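Local atomic coordinates of fluvirucin B1 DH domain from module 1 (Actinomadura vulgaris, PDB entry 6OBV), a protein that probably catalyses the dehydration of a beta-hydroxyacyl intermediate in the first module of the fluvirucin B1 polyketide synthase. Residues L103-V108 and P142-A147; E113-Q118 and A136-R141. All blocks are in the same frame, centred on the assembly; numbering follows the deposited sequence.

Interaction 1 (L103-V108 and P142-A147)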
loop_
_atom_site.group_PDB
_atom_site.type_symbol
_atom_site.label_atom_id
_atom_site.label_comp_id
_atom_site.label_asym_id
_atom_site.label_seq_id
_atom_site.Cartn_x
_atom_site.Cartn_y
_atom_site.Cartn_z
ATOM N N LEU A 103 5.308 -22.509 3.725
ATOM C CA LEU A 103 3.870 -22.299 3.816
ATOM C C LEU A 103 3.446 -22.517 5.262
ATOM O O LEU A 103 3.753 -23.551 5.863
ATOM C CB LEU A 103 3.108 -23.240 2.878
ATOM C CG LEU A 103 3.259 -23.053 1.350
ATOM C CD1 LEU A 103 3.388 -21.564 0.895
ATOM C CD2 LEU A 103 4.357 -23.910 0.762
ATOM N N GLU A 104 2.772 -21.530 5.837
ATOM C CA GLU A 104 2.439 -21.569 7.257
ATOM C C GLU A 104 0.996 -21.973 7.510
ATOM O O GLU A 104 0.734 -22.871 8.317
ATOM C CB GLU A 104 2.712 -20.201 7.888
ATOM C CG GLU A 104 4.040 -19.623 7.467
ATOM C CD GLU A 104 4.481 -18.514 8.376
ATOM O OE1 GLU A 104 3.599 -17.866 8.969
ATOM O OE2 GLU A 104 5.703 -18.299 8.513
ATOM N N ALA A 105 0.051 -21.319 6.841
ATOM C CA ALA A 105 -1.364 -21.569 7.046
ATOM C C ALA A 105 -2.017 -21.723 5.680
ATOM O O ALA A 105 -1.828 -20.867 4.796
ATOM C CB ALA A 105 -2.051 -20.437 7.850
ATOM N N PRO A 106 -2.770 -22.791 5.458
ATOM C CA PRO A 106 -3.515 -22.906 4.208
ATOM C C PRO A 106 -4.456 -21.722 4.044
ATOM O O PRO A 106 -4.913 -21.122 5.024
ATOM C CB PRO A 106 -4.273 -24.228 4.365
ATOM C CG PRO A 106 -4.121 -24.604 5.813
ATOM C CD PRO A 106 -2.878 -23.992 6.297
ATOM N N LEU A 107 -4.692 -21.359 2.783
ATOM C CA LEU A 107 -5.629 -20.307 2.394
ATOM C C LEU A 107 -6.813 -20.992 1.731
ATOM O O LEU A 107 -6.692 -21.496 0.607
ATOM C CB LEU A 107 -4.975 -19.302 1.444
ATOM C CG LEU A 107 -5.916 -18.347 0.700
ATOM C CD1 LEU A 107 -6.847 -17.563 1.662
ATOM C CD2 LEU A 107 -5.119 -17.404 -0.181
ATOM N N VAL A 108 -7.935 -21.055 2.450
ATOM C CA VAL A 108 -9.180 -21.594 1.920
ATOM C C VAL A 108 -9.881 -20.499 1.126
ATOM O O VAL A 108 -10.009 -19.360 1.598
ATOM C CB VAL A 108 -10.082 -22.105 3.060
ATOM C CG1 VAL A 108 -11.495 -22.308 2.577
ATOM C CG2 VAL A 108 -9.546 -23.394 3.656
ATOM N N PRO A 142 -9.589 -10.745 10.037
ATOM C CA PRO A 142 -8.180 -10.361 10.201
ATOM C C PRO A 142 -7.289 -11.019 9.163
ATOM O O PRO A 142 -7.546 -12.133 8.699
ATOM C CB PRO A 142 -7.838 -10.858 11.611
ATOM C CG PRO A 142 -8.808 -11.970 11.850
ATOM C CD PRO A 142 -10.083 -11.494 11.206
ATOM N N TRP A 143 -6.237 -10.299 8.788
ATOM C CA TRP A 143 -5.195 -10.862 7.946
ATOM C C TRP A 143 -4.600 -12.113 8.579
ATOM O O TRP A 143 -4.403 -12.191 9.799
ATOM C CB TRP A 143 -4.080 -9.843 7.715
ATOM C CG TRP A 143 -4.466 -8.618 6.949
ATOM C CD1 TRP A 143 -4.825 -7.416 7.467
ATOM C CD2 TRP A 143 -4.510 -8.471 5.523
ATOM N NE1 TRP A 143 -5.092 -6.528 6.456
ATOM C CE2 TRP A 143 -4.900 -7.151 5.253
ATOM C CE3 TRP A 143 -4.256 -9.328 4.456
ATOM C CZ2 TRP A 143 -5.056 -6.670 3.958
ATOM C CZ3 TRP A 143 -4.395 -8.847 3.161
ATOM C CH2 TRP A 143 -4.796 -7.528 2.925
ATOM N N THR A 144 -4.312 -13.092 7.731
ATOM C CA THR A 144 -3.610 -14.310 8.112
ATOM C C THR A 144 -2.347 -14.390 7.278
ATOM O O THR A 144 -2.394 -14.183 6.059
ATOM C CB THR A 144 -4.480 -15.544 7.876
ATOM O OG1 THR A 144 -5.661 -15.435 8.668
ATOM C CG2 THR A 144 -3.732 -16.847 8.243
ATOM N N ARG A 145 -1.222 -14.673 7.929
ATOM C CA ARG A 145 0.012 -14.924 7.209
ATOM C C ARG A 145 0.033 -16.358 6.686
ATOM O O ARG A 145 -0.147 -17.308 7.445
ATOM C CB ARG A 145 1.224 -14.662 8.106
ATOM C CG ARG A 145 2.492 -14.415 7.290
ATOM C CD ARG A 145 3.678 -14.069 8.151
ATOM N NE ARG A 145 4.044 -15.147 9.057
ATOM C CZ ARG A 145 5.151 -15.146 9.794
ATOM N NH1 ARG A 145 5.998 -14.124 9.726
ATOM N NH2 ARG A 145 5.411 -16.166 10.596
ATOM N N HIS A 146 0.237 -16.510 5.378
ATOM C CA HIS A 146 0.204 -17.824 4.748
ATOM C C HIS A 146 1.571 -18.326 4.317
ATOM O O HIS A 146 1.722 -19.525 4.071
ATOM C CB HIS A 146 -0.731 -17.796 3.524
ATOM C CG HIS A 146 -2.175 -17.584 3.882
ATOM N ND1 HIS A 146 -2.939 -18.561 4.477
ATOM C CD2 HIS A 146 -2.982 -16.501 3.755
ATOM C CE1 HIS A 146 -4.158 -18.097 4.690
ATOM N NE2 HIS A 146 -4.207 -16.846 4.262
ATOM N N ALA A 147 2.562 -17.451 4.223
ATOM C CA ALA A 147 3.843 -17.806 3.631
ATOM C C ALA A 147 4.859 -16.787 4.112
ATOM O O ALA A 147 4.551 -15.595 4.217
ATOM C CB ALA A 147 3.773 -17.809 2.097
HETATM O O HOH W 1 0.124 -21.651 3.098
#
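A chi1 of -67° lays the ring of His-146 beside its own backbone N and brings it up to Ala-105, although CB sets off away from 103-108; chi2 of -73° then turns ND1 onto the carbonyl of Ala-105. The bond from His-146 ND1 to Ala-105 O is short, 2.6 Å, and nearly straight. It lies in the imidazole plane but well above that of the carbonyl, fixing the ring's rotation. Leu-107 CB sits over one face in a CH-pi contact, 3.7 Å from the ring centroid, while the methyl CG2 of Thr-144 lies over the other. His-146 and Ala-147 form a classic beta bulge facing Val-134, where strand 97-103 gives out into a loop beside strand 144-152. Here Glu-104 N donates to His-146 O at 2.9 Å, and a water donates to both that oxygen and Ala-105 O. Near the surface, Arg-145 bends at its third torsion, bringing NE to 2.8 Å from Glu-104 OE1 in a salt bridge. NE meets OE1 from above the carboxylate plane, which stands 75° to the guanidinium, and OE2 lies over a guanidinium face. Leu-103 CD1 packs against Ala-147 CB; Phe-82 of helix 79-92 touches both residues.

Interaction 2 (E113-Q118 and A136-R141)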
loop_
_atom_site.group_PDB
_atom_site.type_symbol
_atom_site.label_atom_id
_atom_site.label_comp_id
_atom_site.label_asym_id
_atom_site.label_seq_id
_atom_site.Cartn_x
_atom_site.Cartn_y
_atom_site.Cartn_z
ATOM N N GLU A 113 -16.245 -15.613 -2.988
ATOM C CA GLU A 113 -15.872 -14.453 -2.204
ATOM C C GLU A 113 -14.477 -13.983 -2.608
ATOM O O GLU A 113 -13.566 -14.806 -2.742
ATOM C CB GLU A 113 -15.905 -14.796 -0.724
ATOM C CG GLU A 113 -17.144 -14.308 -0.010
ATOM C CD GLU A 113 -16.958 -14.320 1.488
ATOM O OE1 GLU A 113 -16.520 -13.281 2.041
ATOM O OE2 GLU A 113 -17.228 -15.377 2.102
ATOM N N PRO A 114 -14.269 -12.687 -2.814
ATOM C CA PRO A 114 -12.930 -12.204 -3.159
ATOM C C PRO A 114 -11.975 -12.275 -1.978
ATOM O O PRO A 114 -12.373 -12.225 -0.812
ATOM C CB PRO A 114 -13.180 -10.757 -3.581
ATOM C CG PRO A 114 -14.372 -10.372 -2.847
ATOM C CD PRO A 114 -15.249 -11.598 -2.791
ATOM N N VAL A 115 -10.691 -12.382 -2.302
ATOM C CA VAL A 115 -9.617 -12.452 -1.321
ATOM C C VAL A 115 -8.662 -11.293 -1.559
ATOM O O VAL A 115 -8.178 -11.099 -2.683
ATOM C CB VAL A 115 -8.877 -13.794 -1.408
ATOM C CG1 VAL A 115 -7.761 -13.859 -0.389
ATOM C CG2 VAL A 115 -9.861 -14.961 -1.252
ATOM N N GLN A 116 -8.395 -10.523 -0.502
ATOM C CA GLN A 116 -7.373 -9.486 -0.551
ATOM C C GLN A 116 -6.000 -10.099 -0.298
ATOM O O GLN A 116 -5.834 -10.886 0.637
ATOM C CB GLN A 116 -7.656 -8.409 0.496
ATOM C CG GLN A 116 -8.855 -7.553 0.190
ATOM C CD GLN A 116 -8.984 -6.409 1.174
ATOM O OE1 GLN A 116 -8.580 -6.524 2.350
ATOM N NE2 GLN A 116 -9.527 -5.286 0.700
ATOM N N LEU A 117 -5.017 -9.748 -1.129
ATOM C CA LEU A 117 -3.658 -10.275 -1.010
ATOM C C LEU A 117 -2.705 -9.150 -0.647
ATOM O O LEU A 117 -2.852 -8.035 -1.148
ATOM C CB LEU A 117 -3.186 -10.908 -2.321
ATOM C CG LEU A 117 -3.921 -12.117 -2.884
ATOM C CD1 LEU A 117 -3.189 -12.603 -4.164
ATOM C CD2 LEU A 117 -3.980 -13.217 -1.842
ATOM N N GLN A 118 -1.720 -9.438 0.206
ATOM C CA GLN A 118 -0.644 -8.483 0.461
ATOM C C GLN A 118 0.677 -9.223 0.565
ATOM O O GLN A 118 0.797 -10.171 1.345
ATOM C CB GLN A 118 -0.863 -7.675 1.746
ATOM C CG GLN A 118 -1.453 -6.311 1.536
ATOM C CD GLN A 118 -1.295 -5.415 2.753
ATOM O OE1 GLN A 118 -0.249 -5.401 3.398
ATOM N NE2 GLN A 118 -2.340 -4.671 3.074
ATOM N N ALA A 136 -3.307 -12.662 3.691
ATOM C CA ALA A 136 -4.554 -12.677 2.942
ATOM C C ALA A 136 -5.715 -12.534 3.902
ATOM O O ALA A 136 -5.615 -12.851 5.095
ATOM C CB ALA A 136 -4.705 -13.965 2.109
ATOM N N ARG A 137 -6.830 -12.045 3.367
ATOM C CA ARG A 137 -8.059 -11.996 4.145
ATOM C C ARG A 137 -9.234 -11.842 3.196
ATOM O O ARG A 137 -9.078 -11.412 2.046
ATOM C CB ARG A 137 -8.037 -10.848 5.155
ATOM C CG ARG A 137 -8.013 -9.492 4.514
ATOM C CD ARG A 137 -8.602 -8.456 5.437
ATOM N NE ARG A 137 -8.508 -7.114 4.868
ATOM C CZ ARG A 137 -8.514 -5.996 5.589
ATOM N NH1 ARG A 137 -8.609 -6.061 6.910
ATOM N NH2 ARG A 137 -8.418 -4.812 4.991
ATOM N N THR A 138 -10.412 -12.236 3.682
ATOM C CA THR A 138 -11.666 -12.066 2.965
ATOM C C THR A 138 -12.597 -11.237 3.823
ATOM O O THR A 138 -12.613 -11.385 5.051
ATOM C CB THR A 138 -12.347 -13.401 2.639
ATOM O OG1 THR A 138 -12.836 -13.993 3.847
ATOM C CG2 THR A 138 -11.383 -14.349 1.998
ATOM N N GLY A 139 -13.379 -10.385 3.166
ATOM C CA GLY A 139 -14.270 -9.493 3.884
ATOM C C GLY A 139 -13.515 -8.696 4.924
ATOM O O GLY A 139 -12.434 -8.147 4.666
ATOM N N GLN A 140 -14.073 -8.651 6.130
ATOM C CA GLN A 140 -13.502 -7.904 7.243
ATOM C C GLN A 140 -12.893 -8.830 8.295
ATOM O O GLN A 140 -12.861 -8.503 9.485
ATOM C CB GLN A 140 -14.566 -6.993 7.858
ATOM C CG GLN A 140 -15.982 -7.548 7.762
ATOM C CD GLN A 140 -17.030 -6.558 8.241
ATOM O OE1 GLN A 140 -16.708 -5.567 8.898
ATOM N NE2 GLN A 140 -18.293 -6.828 7.923
ATOM N N ARG A 141 -12.418 -9.994 7.871
ATOM C CA ARG A 141 -11.680 -10.877 8.753
ATOM C C ARG A 141 -10.264 -10.337 8.962
ATOM O O ARG A 141 -9.779 -9.522 8.173
ATOM C CB ARG A 141 -11.647 -12.287 8.164
ATOM C CG ARG A 141 -12.436 -13.331 8.957
ATOM C CD ARG A 141 -13.816 -13.565 8.370
ATOM N NE ARG A 141 -13.762 -14.114 7.015
ATOM C CZ ARG A 141 -13.805 -15.415 6.725
ATOM N NH1 ARG A 141 -13.901 -16.316 7.697
ATOM N NH2 ARG A 141 -13.753 -15.815 5.459
#
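Gln-116 and Arg-137 run side by side and point the same way, and the amide oxygen of the glutamine takes the edge of the guanidinium. Arg-137 NE reaches Gln-116 OE1 at 2.6 Å, in the guanidinium plane and at 163° at the hydrogen; Arg-137 NH2 adds a weak second bond to the same oxygen. The amide and guanidinium planes are 30° apart, nearly coplanar. The arginine gets there from chi1 of 65°, which places CG between backbone N and carbonyl carbon, and from a chain extended from CG to NE. Trp-143 packs on both side chains.

Beneath them, the backbones of the same two residues make an antiparallel hydrogen-bonded pair: Gln-116 N to Arg-137 O is 2.8 Å, and Arg-137 N to Gln-116 O is 3.1 Å. This is the open end of the beta hairpin of strands 115-121 and 130-137, within the double hot-dog fold of polyketide synthase dehydratases. The next pair, Leu-117 with Ala-136, is non-hydrogen-bonded and turns its side chains to the other face, where Ala-136 CB meets Val-115 CG1 at 3.9 Å and Leu-117 CD2 slightly farther off. Val-115 CG2 also touches Thr-138 CG2, 3.6 Å away.

Beyond Thr-138 the chain reverses in a type II' turn that ends at Arg-141, with Gly-139 at positive phi. Arg-141 NH2 donates to Thr-138 OG1 at 2.6 Å, tying the two ends of the turn together through side chains as well as backbone. On the other flank of strand 115-121, Val-115 and Leu-117 bond to strand 52-58. Further out, Arg-137 NH1 forms a salt bridge with Glu-45 of the second subunit, while NE and NH2 face Gln-116, and Gln-118 NE2 donates to the backbone oxygen of that same Glu-45.

How the interactions relate
Interaction 2 is nested inside the loop closed by interaction 1: the chain passes through 103-108, 113-118, 136-141 and then 142-147, and the two centres lie 11 Å apart. Strands 115-121, 130-137, 144-152 and 97-103 are successive neighbours in an antiparallel arrangement; the contacts lie on neighbouring strand pairs, joined where 130-137 and 144-152 run side by side. They meet directly where Thr-144 N comes 3.0 Å from Ala-136 O, a probable hydrogen bond, and where His-146 CD2 packs on Ala-136 CB. Trp-143 also packs on Gln-118. This region contributes contacts to the second subunit as well, through Trp-143 on its Pro-47 and through Arg-137 and Gln-118.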